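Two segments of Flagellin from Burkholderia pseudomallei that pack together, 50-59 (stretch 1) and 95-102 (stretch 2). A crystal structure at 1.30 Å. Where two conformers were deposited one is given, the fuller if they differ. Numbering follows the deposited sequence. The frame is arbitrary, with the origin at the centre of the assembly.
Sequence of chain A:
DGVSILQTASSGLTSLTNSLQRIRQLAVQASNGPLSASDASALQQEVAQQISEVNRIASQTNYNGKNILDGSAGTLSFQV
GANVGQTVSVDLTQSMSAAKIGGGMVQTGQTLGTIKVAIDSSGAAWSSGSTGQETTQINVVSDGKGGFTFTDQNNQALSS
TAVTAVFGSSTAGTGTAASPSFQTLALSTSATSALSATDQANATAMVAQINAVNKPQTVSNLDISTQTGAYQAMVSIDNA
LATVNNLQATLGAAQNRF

Stretch 1, residues 50-59: QISEVNRIAS
Stretch 2, residues 95-102: SMSAAKIG

Residues 50-59 form an uninterrupted α-helical segment, with phi/psi near -65/-40 as far as Ala58 and -87/-14 at Ser59, and i to i-4 backbone hydrogen bonds of 2.9-3.0 Å from Val54 N to Gln50 O through Ser59 N to Asn55 O. Against it lies an irregular segment, 95-102, and the two bury 261 Å² in total. Ala58 CA and Ser97 CA are the nearest across the contact, 5.0 Å apart; from there stretch 2 runs back along the helix, roughly antiparallel, from Ala58 toward Ile51.

Ser95 (phi/psi -73/139, chi1 t) makes no contact with the helix, but its OG accepts a hydrogen bond from Ser97 N (3.1 Å, 165°) that spans Met96. Met96 (-97/12; chi1 m, chi2 m, chi3 103°) points its CA-to-CB bond toward the helix, while the end of the side chain leads away. Its CB lies 4.5 Å from Ala58 CB, and its O, which has no polar partner in the model, faces Val54 CG1 at 3.7 Å.

At Ser97 (-64/155, chi1 p) the Ala58 methyl lies against the backbone: Ala58 CB is 3.5 Å from Ser97 N and 3.9 Å from Ser97 CB. Ser97 O then accepts a hydrogen bond from Lys100 N (2.9 Å).

Ala98 (-58/-30) is the most extensively covered residue. Its methyl points toward the helix and packs across successive turns, with Ala98 CB 3.9 Å from Ile51 CG2 (chi1 m, chi2 t) and 4.0 Å from Val54 CG1 (chi1 t). Asn55 (chi1 m) has its CA-to-CB bond sideways, but the end of its side chain comes nearer.

Ala99 (-73/-14) and Lys100 (-118/4; chi1 m, chi2 m) make no contact. Ile101 (-129/161; chi1 p, chi2 t) returns toward the helix, placing CD1 4.2 Å from Val54 CG1, before Gly102 (73/-161) leaves the contact. Beyond reach of this segment, Arg56 and Glu53 form a salt bridge, Arg56 NH2 to Glu53 OE2, at 2.9 Å.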

# COMPACT_ATOMS: atom_id res chain seq x y z
N GLN A 50 14.90 10.31 3.98
CA GLN A 50 13.65 10.82 3.40
C GLN A 50 12.53 10.86 4.44
O GLN A 50 11.73 11.80 4.43
CB GLN A 50 13.24 10.03 2.16
CG GLN A 50 14.22 10.14 1.01
CD GLN A 50 14.52 11.57 0.63
OE1 GLN A 50 13.60 12.39 0.48
NE2 GLN A 50 15.79 11.89 0.43
N ILE A 51 12.46 9.86 5.31
CA ILE A 51 11.48 9.87 6.38
C ILE A 51 11.69 11.10 7.27
O ILE A 51 10.73 11.75 7.68
CB ILE A 51 11.50 8.55 7.18
CG1 ILE A 51 11.05 7.38 6.30
CG2 ILE A 51 10.55 8.65 8.35
CD1 ILE A 51 11.30 6.01 6.91
N SER A 52 12.95 11.42 7.57
CA SER A 52 13.26 12.61 8.36
C SER A 52 12.77 13.89 7.67
O SER A 52 12.23 14.79 8.32
CB SER A 52 14.78 12.71 8.64
OG SER A 52 15.23 11.64 9.46
N GLU A 53 12.93 13.96 6.35
CA GLU A 53 12.45 15.10 5.60
C GLU A 53 10.92 15.17 5.61
O GLU A 53 10.38 16.26 5.76
CB GLU A 53 13.05 15.11 4.18
CG GLU A 53 12.67 16.29 3.31
CD GLU A 53 13.19 17.65 3.76
OE1 GLU A 53 13.91 17.79 4.77
OE2 GLU A 53 12.86 18.60 3.05
N VAL A 54 10.23 14.03 5.48
CA VAL A 54 8.77 13.99 5.63
C VAL A 54 8.35 14.58 6.98
O VAL A 54 7.46 15.43 7.05
CB VAL A 54 8.24 12.55 5.47
CG1 VAL A 54 6.78 12.44 5.88
CG2 VAL A 54 8.42 12.06 4.04
N ASN A 55 9.00 14.14 8.06
CA ASN A 55 8.67 14.64 9.38
C ASN A 55 9.01 16.12 9.55
O ASN A 55 8.29 16.81 10.28
CB ASN A 55 9.32 13.80 10.50
CG ASN A 55 8.69 12.44 10.66
OD1 ASN A 55 9.38 11.43 10.87
ND2 ASN A 55 7.39 12.38 10.59
N ARG A 56 10.06 16.60 8.90
CA ARG A 56 10.37 18.02 8.92
C ARG A 56 9.28 18.84 8.22
O ARG A 56 8.83 19.87 8.72
CB ARG A 56 11.72 18.32 8.29
CG ARG A 56 12.24 19.73 8.56
CD ARG A 56 13.37 20.16 7.63
NE ARG A 56 12.95 20.13 6.24
CZ ARG A 56 12.12 21.00 5.69
NH1 ARG A 56 11.66 22.06 6.36
NH2 ARG A 56 11.74 20.84 4.43
N ILE A 57 8.88 18.38 7.05
CA ILE A 57 7.84 19.09 6.31
C ILE A 57 6.55 19.16 7.16
O ILE A 57 5.89 20.21 7.25
CB ILE A 57 7.59 18.43 4.93
CG1 ILE A 57 8.84 18.54 4.04
CG2 ILE A 57 6.35 19.00 4.28
CD1 ILE A 57 8.91 17.47 2.96
N ALA A 58 6.19 18.04 7.77
CA ALA A 58 4.95 17.98 8.55
C ALA A 58 5.01 18.86 9.80
O ALA A 58 4.00 19.48 10.17
CB ALA A 58 4.61 16.55 8.95
N SER A 59 6.16 18.90 10.47
CA SER A 59 6.29 19.66 11.71
C SER A 59 6.66 21.13 11.52
O SER A 59 6.54 21.92 12.46
CB SER A 59 7.28 18.99 12.68
OG SER A 59 8.62 19.04 12.23
N SER A 95 -2.93 14.99 9.33
CA SER A 95 -1.49 15.13 9.45
C SER A 95 -0.77 14.43 8.31
O SER A 95 -1.13 13.32 7.89
CB SER A 95 -1.04 14.47 10.76
OG SER A 95 0.36 14.55 10.93
N MET A 96 0.26 15.12 7.83
CA MET A 96 1.16 14.57 6.85
C MET A 96 2.43 14.00 7.48
O MET A 96 3.38 13.67 6.76
CB MET A 96 1.53 15.67 5.85
CG MET A 96 0.36 16.17 5.00
SD MET A 96 -0.32 14.89 3.91
CE MET A 96 -1.80 14.48 4.80
N SER A 97 2.45 13.84 8.80
CA SER A 97 3.62 13.23 9.44
C SER A 97 3.77 11.78 8.98
O SER A 97 2.81 11.12 8.58
CB SER A 97 3.53 13.35 10.97
OG SER A 97 2.60 12.44 11.52
N ALA A 98 5.00 11.27 9.04
CA ALA A 98 5.28 9.93 8.54
C ALA A 98 4.45 8.83 9.22
O ALA A 98 4.14 7.81 8.61
CB ALA A 98 6.75 9.62 8.67
N ALA A 99 4.09 9.03 10.49
CA ALA A 99 3.30 8.05 11.23
C ALA A 99 1.84 7.98 10.80
O ALA A 99 1.14 7.04 11.18
CB ALA A 99 3.39 8.35 12.72
N LYS A 100 1.40 8.97 10.02
CA LYS A 100 -0.01 9.15 9.69
C LYS A 100 -0.31 9.04 8.20
O LYS A 100 -1.45 9.21 7.80
CB LYS A 100 -0.50 10.50 10.23
CG LYS A 100 -0.42 10.64 11.75
CD LYS A 100 -1.37 9.70 12.47
CE LYS A 100 -2.05 10.37 13.65
NZ LYS A 100 -3.31 9.67 14.00
N ILE A 101 0.70 8.72 7.38
CA ILE A 101 0.51 8.52 5.94
C ILE A 101 1.13 7.20 5.52
O ILE A 101 1.98 6.66 6.23
CB ILE A 101 1.05 9.69 5.08
CG1 ILE A 101 2.57 9.89 5.25
CG2 ILE A 101 0.29 10.97 5.43
CD1 ILE A 101 3.19 10.94 4.33
N GLY A 102 0.71 6.68 4.37
CA GLY A 102 1.04 5.33 3.99
C GLY A 102 0.25 4.35 4.82
O GLY A 102 -0.80 4.66 5.39